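Putative glyoxalase superfamily protein (Ralstonia eutropha, PDB 3IUZ) probably acts as an iron(II)-dependent dioxygenase of the 2-oxoadipate dioxygenase/decarboxylase family, a branch of the glyoxalase superfamily. Local coordinates at residues Pro119-Ala131 and Gln141-Ser153. Sequence-based numbering, arbitrary orientation.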
loop_
_atom_site.group_PDB
_atom_site.type_symbol
_atom_site.label_atom_id
_atom_site.label_comp_id
_atom_site.label_asym_id
_atom_site.label_seq_id
_atom_site.Cartn_x
_atom_site.Cartn_y
_atom_site.Cartn_z
ATOM N N PRO A 119 5.163 -3.594 17.078
ATOM C CA PRO A 119 3.952 -4.205 17.680
ATOM C C PRO A 119 2.870 -3.143 17.866
ATOM O O PRO A 119 3.194 -2.002 18.160
ATOM C CB PRO A 119 4.436 -4.756 19.036
ATOM C CG PRO A 119 5.922 -4.566 19.055
ATOM C CD PRO A 119 6.291 -3.552 18.013
ATOM N N LEU A 120 1.620 -3.510 17.605
ATOM C CA LEU A 120 0.483 -2.592 17.635
ATOM C C LEU A 120 -0.576 -3.300 18.484
ATOM O O LEU A 120 -1.684 -3.610 18.032
ATOM C CB LEU A 120 -0.018 -2.307 16.213
ATOM C CG LEU A 120 0.992 -1.743 15.214
ATOM C CD1 LEU A 120 0.494 -1.829 13.782
ATOM C CD2 LEU A 120 1.367 -0.285 15.591
ATOM N N ASP A 121 -0.182 -3.611 19.706
ATOM C CA ASP A 121 -0.951 -4.480 20.579
ATOM C C ASP A 121 -2.349 -3.941 20.875
ATOM O O ASP A 121 -3.316 -4.717 21.007
ATOM C CB ASP A 121 -0.174 -4.670 21.871
ATOM C CG ASP A 121 1.150 -5.389 21.628
ATOM O OD1 ASP A 121 1.232 -6.218 20.667
ATOM O OD2 ASP A 121 2.131 -5.083 22.354
ATOM N N ARG A 122 -2.456 -2.625 20.923
ATOM C CA ARG A 122 -3.724 -1.977 21.261
ATOM C C ARG A 122 -4.780 -2.354 20.236
ATOM O O ARG A 122 -5.950 -2.503 20.578
ATOM C CB ARG A 122 -3.569 -0.464 21.332
ATOM C CG ARG A 122 -4.864 0.291 21.681
ATOM N N ILE A 123 -4.366 -2.555 18.990
ATOM C CA ILE A 123 -5.315 -2.878 17.959
ATOM C C ILE A 123 -5.162 -4.329 17.471
ATOM O O ILE A 123 -5.655 -4.673 16.420
ATOM C CB ILE A 123 -5.217 -1.842 16.797
ATOM C CG1 ILE A 123 -3.804 -1.762 16.195
ATOM C CG2 ILE A 123 -5.700 -0.498 17.255
ATOM C CD1 ILE A 123 -3.716 -0.826 14.980
ATOM N N SER A 124 -4.455 -5.157 18.238
ATOM C CA SER A 124 -4.237 -6.567 17.899
ATOM C C SER A 124 -3.575 -6.792 16.539
ATOM O O SER A 124 -3.969 -7.708 15.777
ATOM C CB SER A 124 -5.538 -7.346 17.956
ATOM O OG SER A 124 -6.068 -7.209 19.237
HETATM N N MSE A 125 -2.600 -5.948 16.237
HETATM C CA MSE A 125 -1.794 -6.115 15.024
HETATM C C MSE A 125 -0.288 -6.016 15.291
HETATM O O MSE A 125 0.153 -5.498 16.327
HETATM C CB MSE A 125 -2.174 -5.070 13.978
HETATM C CG MSE A 125 -3.685 -4.962 13.682
HETATM SE SE MSE A 125 -3.966 -4.208 11.901
HETATM C CE MSE A 125 -3.236 -2.485 12.020
ATOM N N THR A 126 0.471 -6.578 14.370
ATOM C CA THR A 126 1.915 -6.382 14.281
ATOM C C THR A 126 2.243 -5.714 12.976
ATOM O O THR A 126 1.881 -6.194 11.849
ATOM C CB THR A 126 2.680 -7.733 14.340
ATOM O OG1 THR A 126 2.261 -8.453 15.500
ATOM C CG2 THR A 126 4.216 -7.479 14.371
ATOM N N GLY A 127 2.973 -4.616 13.066
ATOM C CA GLY A 127 3.410 -3.931 11.862
ATOM C C GLY A 127 4.891 -4.094 11.618
ATOM O O GLY A 127 5.665 -4.179 12.572
ATOM N N ARG A 128 5.263 -4.176 10.346
ATOM C CA ARG A 128 6.676 -4.301 9.937
ATOM C C ARG A 128 6.923 -3.413 8.737
ATOM O O ARG A 128 6.100 -3.330 7.821
ATOM C CB ARG A 128 7.003 -5.742 9.582
ATOM C CG ARG A 128 6.882 -6.688 10.737
ATOM C CD ARG A 128 7.320 -8.127 10.425
ATOM N NE ARG A 128 7.134 -9.064 11.567
ATOM C CZ ARG A 128 6.005 -9.700 11.878
ATOM N NH1 ARG A 128 4.883 -9.486 11.207
ATOM N NH2 ARG A 128 5.992 -10.559 12.890
ATOM N N SER A 129 8.063 -2.753 8.704
ATOM C CA SER A 129 8.416 -1.950 7.544
ATOM C C SER A 129 9.470 -2.653 6.696
ATOM O O SER A 129 10.319 -3.403 7.227
ATOM C CB SER A 129 8.912 -0.586 7.984
ATOM O OG SER A 129 10.128 -0.739 8.714
ATOM N N TYR A 130 9.364 -2.426 5.393
ATOM C CA TYR A 130 10.246 -2.979 4.340
ATOM C C TYR A 130 10.827 -1.835 3.524
ATOM O O TYR A 130 10.095 -1.027 2.930
ATOM C CB TYR A 130 9.443 -3.957 3.431
ATOM C CG TYR A 130 9.145 -5.182 4.210
ATOM C CD1 TYR A 130 10.116 -6.162 4.354
ATOM C CD2 TYR A 130 7.983 -5.267 5.003
ATOM C CE1 TYR A 130 9.898 -7.298 5.152
ATOM C CE2 TYR A 130 7.750 -6.357 5.814
ATOM C CZ TYR A 130 8.709 -7.379 5.892
ATOM O OH TYR A 130 8.491 -8.435 6.728
ATOM N N ALA A 131 12.159 -1.778 3.466
ATOM C CA ALA A 131 12.860 -0.764 2.682
ATOM C C ALA A 131 13.655 -1.424 1.603
ATOM O O ALA A 131 14.218 -2.507 1.795
ATOM C CB ALA A 131 13.829 0.086 3.574
ATOM N N GLN A 141 8.823 2.859 1.092
ATOM C CA GLN A 141 8.795 1.687 1.933
ATOM C C GLN A 141 7.419 1.053 1.836
ATOM O O GLN A 141 6.462 1.705 1.392
ATOM C CB GLN A 141 9.095 2.010 3.370
ATOM C CG GLN A 141 10.511 2.400 3.638
ATOM C CD GLN A 141 10.744 2.601 5.123
ATOM O OE1 GLN A 141 11.021 1.648 5.869
ATOM N NE2 GLN A 141 10.592 3.841 5.576
ATOM N N PHE A 142 7.333 -0.213 2.248
ATOM C CA PHE A 142 6.065 -0.889 2.466
ATOM C C PHE A 142 5.912 -1.086 3.950
ATOM O O PHE A 142 6.853 -1.570 4.647
ATOM C CB PHE A 142 6.025 -2.242 1.790
ATOM C CG PHE A 142 5.705 -2.182 0.332
ATOM C CD1 PHE A 142 6.671 -1.843 -0.599
ATOM C CD2 PHE A 142 4.408 -2.404 -0.103
ATOM C CE1 PHE A 142 6.355 -1.756 -1.957
ATOM C CE2 PHE A 142 4.078 -2.328 -1.440
ATOM C CZ PHE A 142 5.022 -2.009 -2.379
ATOM N N PHE A 143 4.728 -0.761 4.468
ATOM C CA PHE A 143 4.421 -1.045 5.861
ATOM C C PHE A 143 3.351 -2.126 5.815
ATOM O O PHE A 143 2.297 -1.903 5.247
ATOM C CB PHE A 143 3.963 0.207 6.606
ATOM C CG PHE A 143 3.947 0.026 8.094
ATOM C CD1 PHE A 143 2.873 -0.595 8.720
ATOM C CD2 PHE A 143 5.004 0.441 8.873
ATOM C CE1 PHE A 143 2.850 -0.755 10.100
ATOM C CE2 PHE A 143 4.983 0.270 10.241
ATOM C CZ PHE A 143 3.922 -0.336 10.855
ATOM N N VAL A 144 3.668 -3.318 6.310
ATOM C CA VAL A 144 2.746 -4.435 6.224
ATOM C C VAL A 144 2.364 -4.834 7.608
ATOM O O VAL A 144 3.230 -5.182 8.427
ATOM C CB VAL A 144 3.379 -5.647 5.509
ATOM C CG1 VAL A 144 2.317 -6.788 5.399
ATOM C CG2 VAL A 144 3.912 -5.196 4.107
ATOM N N SER A 145 1.074 -4.776 7.868
ATOM C CA SER A 145 0.517 -5.181 9.140
ATOM C C SER A 145 -0.204 -6.499 9.056
ATOM O O SER A 145 -0.769 -6.855 8.008
ATOM C CB SER A 145 -0.429 -4.097 9.634
ATOM O OG SER A 145 0.335 -2.981 10.055
ATOM N N GLU A 146 -0.155 -7.223 10.165
ATOM C CA GLU A 146 -0.868 -8.461 10.357
ATOM C C GLU A 146 -1.884 -8.310 11.473
ATOM O O GLU A 146 -1.548 -7.922 12.624
ATOM C CB GLU A 146 0.063 -9.586 10.788
ATOM C CG GLU A 146 1.201 -9.895 9.854
ATOM C CD GLU A 146 2.013 -11.083 10.345
ATOM O OE1 GLU A 146 2.485 -11.083 11.529
ATOM O OE2 GLU A 146 2.198 -11.978 9.505
ATOM N N PHE A 147 -3.123 -8.664 11.162
ATOM C CA PHE A 147 -4.170 -8.753 12.188
ATOM C C PHE A 147 -4.194 -10.133 12.892
ATOM O O PHE A 147 -4.128 -11.190 12.238
ATOM C CB PHE A 147 -5.562 -8.431 11.592
ATOM C CG PHE A 147 -6.609 -8.423 12.622
ATOM C CD1 PHE A 147 -6.746 -7.350 13.447
ATOM C CD2 PHE A 147 -7.384 -9.560 12.855
ATOM C CE1 PHE A 147 -7.651 -7.377 14.468
ATOM C CE2 PHE A 147 -8.309 -9.567 13.899
ATOM C CZ PHE A 147 -8.413 -8.478 14.682
ATOM N N HIS A 148 -4.345 -10.094 14.221
ATOM C CA HIS A 148 -4.317 -11.255 15.119
ATOM C C HIS A 148 -5.684 -11.524 15.763
ATOM O O HIS A 148 -6.044 -10.862 16.740
ATOM C CB HIS A 148 -3.298 -11.035 16.254
ATOM C CG HIS A 148 -1.915 -10.722 15.765
ATOM N ND1 HIS A 148 -1.219 -11.591 14.964
ATOM C CD2 HIS A 148 -1.098 -9.654 15.966
ATOM C CE1 HIS A 148 -0.043 -11.059 14.647
ATOM N NE2 HIS A 148 0.067 -9.890 15.254
ATOM N N PRO A 149 -6.411 -12.534 15.250
ATOM C CA PRO A 149 -7.764 -12.829 15.782
ATOM C C PRO A 149 -7.812 -13.564 17.106
ATOM O O PRO A 149 -8.898 -13.694 17.679
ATOM C CB PRO A 149 -8.380 -13.726 14.678
ATOM C CG PRO A 149 -7.543 -13.462 13.424
ATOM C CD PRO A 149 -6.154 -13.279 13.993
ATOM N N GLU A 150 -6.673 -14.091 17.564
ATOM C CA GLU A 150 -6.636 -15.077 18.680
ATOM C C GLU A 150 -7.418 -14.673 19.913
ATOM O O GLU A 150 -8.099 -15.497 20.531
ATOM C CB GLU A 150 -5.175 -15.354 19.129
ATOM C CG GLU A 150 -4.431 -16.357 18.262
ATOM C CD GLU A 150 -3.973 -15.803 16.903
ATOM O OE1 GLU A 150 -4.162 -14.588 16.607
ATOM O OE2 GLU A 150 -3.367 -16.606 16.143
ATOM N N ARG A 151 -7.270 -13.421 20.316
ATOM C CA ARG A 151 -7.822 -13.017 21.605
ATOM C C ARG A 151 -9.279 -12.615 21.554
ATOM O O ARG A 151 -9.850 -12.307 22.582
ATOM C CB ARG A 151 -6.983 -11.895 22.227
ATOM C CG ARG A 151 -5.573 -12.400 22.632
ATOM C CD ARG A 151 -4.673 -11.253 23.059
ATOM N NE ARG A 151 -5.440 -10.268 23.831
ATOM C CZ ARG A 151 -5.549 -10.225 25.165
ATOM N NH1 ARG A 151 -4.919 -11.111 25.948
ATOM N NH2 ARG A 151 -6.305 -9.280 25.725
ATOM N N PHE A 152 -9.889 -12.648 20.385
ATOM C CA PHE A 152 -11.239 -12.143 20.235
ATOM C C PHE A 152 -12.285 -13.219 20.544
ATOM O O PHE A 152 -11.948 -14.370 20.788
ATOM C CB PHE A 152 -11.408 -11.558 18.844
ATOM C CG PHE A 152 -10.648 -10.280 18.649
ATOM C CD1 PHE A 152 -9.294 -10.304 18.308
ATOM C CD2 PHE A 152 -11.256 -9.062 18.865
ATOM C CE1 PHE A 152 -8.580 -9.143 18.145
ATOM C CE2 PHE A 152 -10.558 -7.875 18.703
ATOM C CZ PHE A 152 -9.200 -7.906 18.337
ATOM N N SER A 153 -13.548 -12.843 20.510
ATOM C CA SER A 153 -14.604 -13.790 20.837
ATOM C C SER A 153 -14.696 -14.988 19.891
ATOM O O SER A 153 -14.166 -14.981 18.783
ATOM C CB SER A 153 -15.955 -13.060 20.910
ATOM O OG SER A 153 -16.488 -12.780 19.629
HETATM O O HOH W 1 4.069 -7.794 9.106
HETATM O O HOH W 2 3.781 -12.328 13.370
HETATM O O HOH W 3 11.429 1.464 8.805
#
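Arg128 meets Glu146 diagonally across two antiparallel strands in an unusual way: NH1 reaches OE1 at 2.9 Å from above the carboxylate plane, while OE1 lies almost in the guanidinium plane, so the two flat groups stand 86° apart. A nearly straight arginine chain, extended from CG to NE, carries the guanidinium to this salt bridge, and CG2 of Thr126 covers one of its faces. Two waters lie at the guanidinium edge: one ties NH1 to Val144 O, the other links NH2 to Glu146 OE1 and so doubles the bridge to the acid. The second carboxylate oxygen, OE2, accepts the backbone N-H of Glu100, which helps to fix the acid's rotation.

One step along the same face, Thr126 OG1 and His148 NE2 share a short hydrogen bond of 2.6 Å at the edge of the imidazole. With chi1 at -53°, OG1 sits beside the threonine's own backbone N and faces the histidine. The bond from His148 N to Ser124 O (2.9 Å) continues the ladder past the last strand pair. At the far end of this face, Tyr130 CD2 touches Val144 CG2 at 4.2 Å, and the Tyr130 OH is hydrogen-bonded to Glu100 OE1.

On the other face, Gly127 leaves room for Phe143, whose CE1 comes within 3.7 Å of Gly127 CA; the ring also carries Arg128 O over one face. Met125, a selenomethionine, lays CG against Phe147 CD1 (3.9 Å), with the two side chains crossing at about a right angle. Water 3 bridges Ser129 OG and Gln141 OE1.

Strand 125-132 is reached from 112-120 by a tight turn with a G1 beta bulge, Ser124 and Met125 both facing Leu120; regular backbone pairing from Thr126-Glu146 to Tyr130-Phe142 then makes 125-132 and 141-147 a beta hairpin within the mixed sheet.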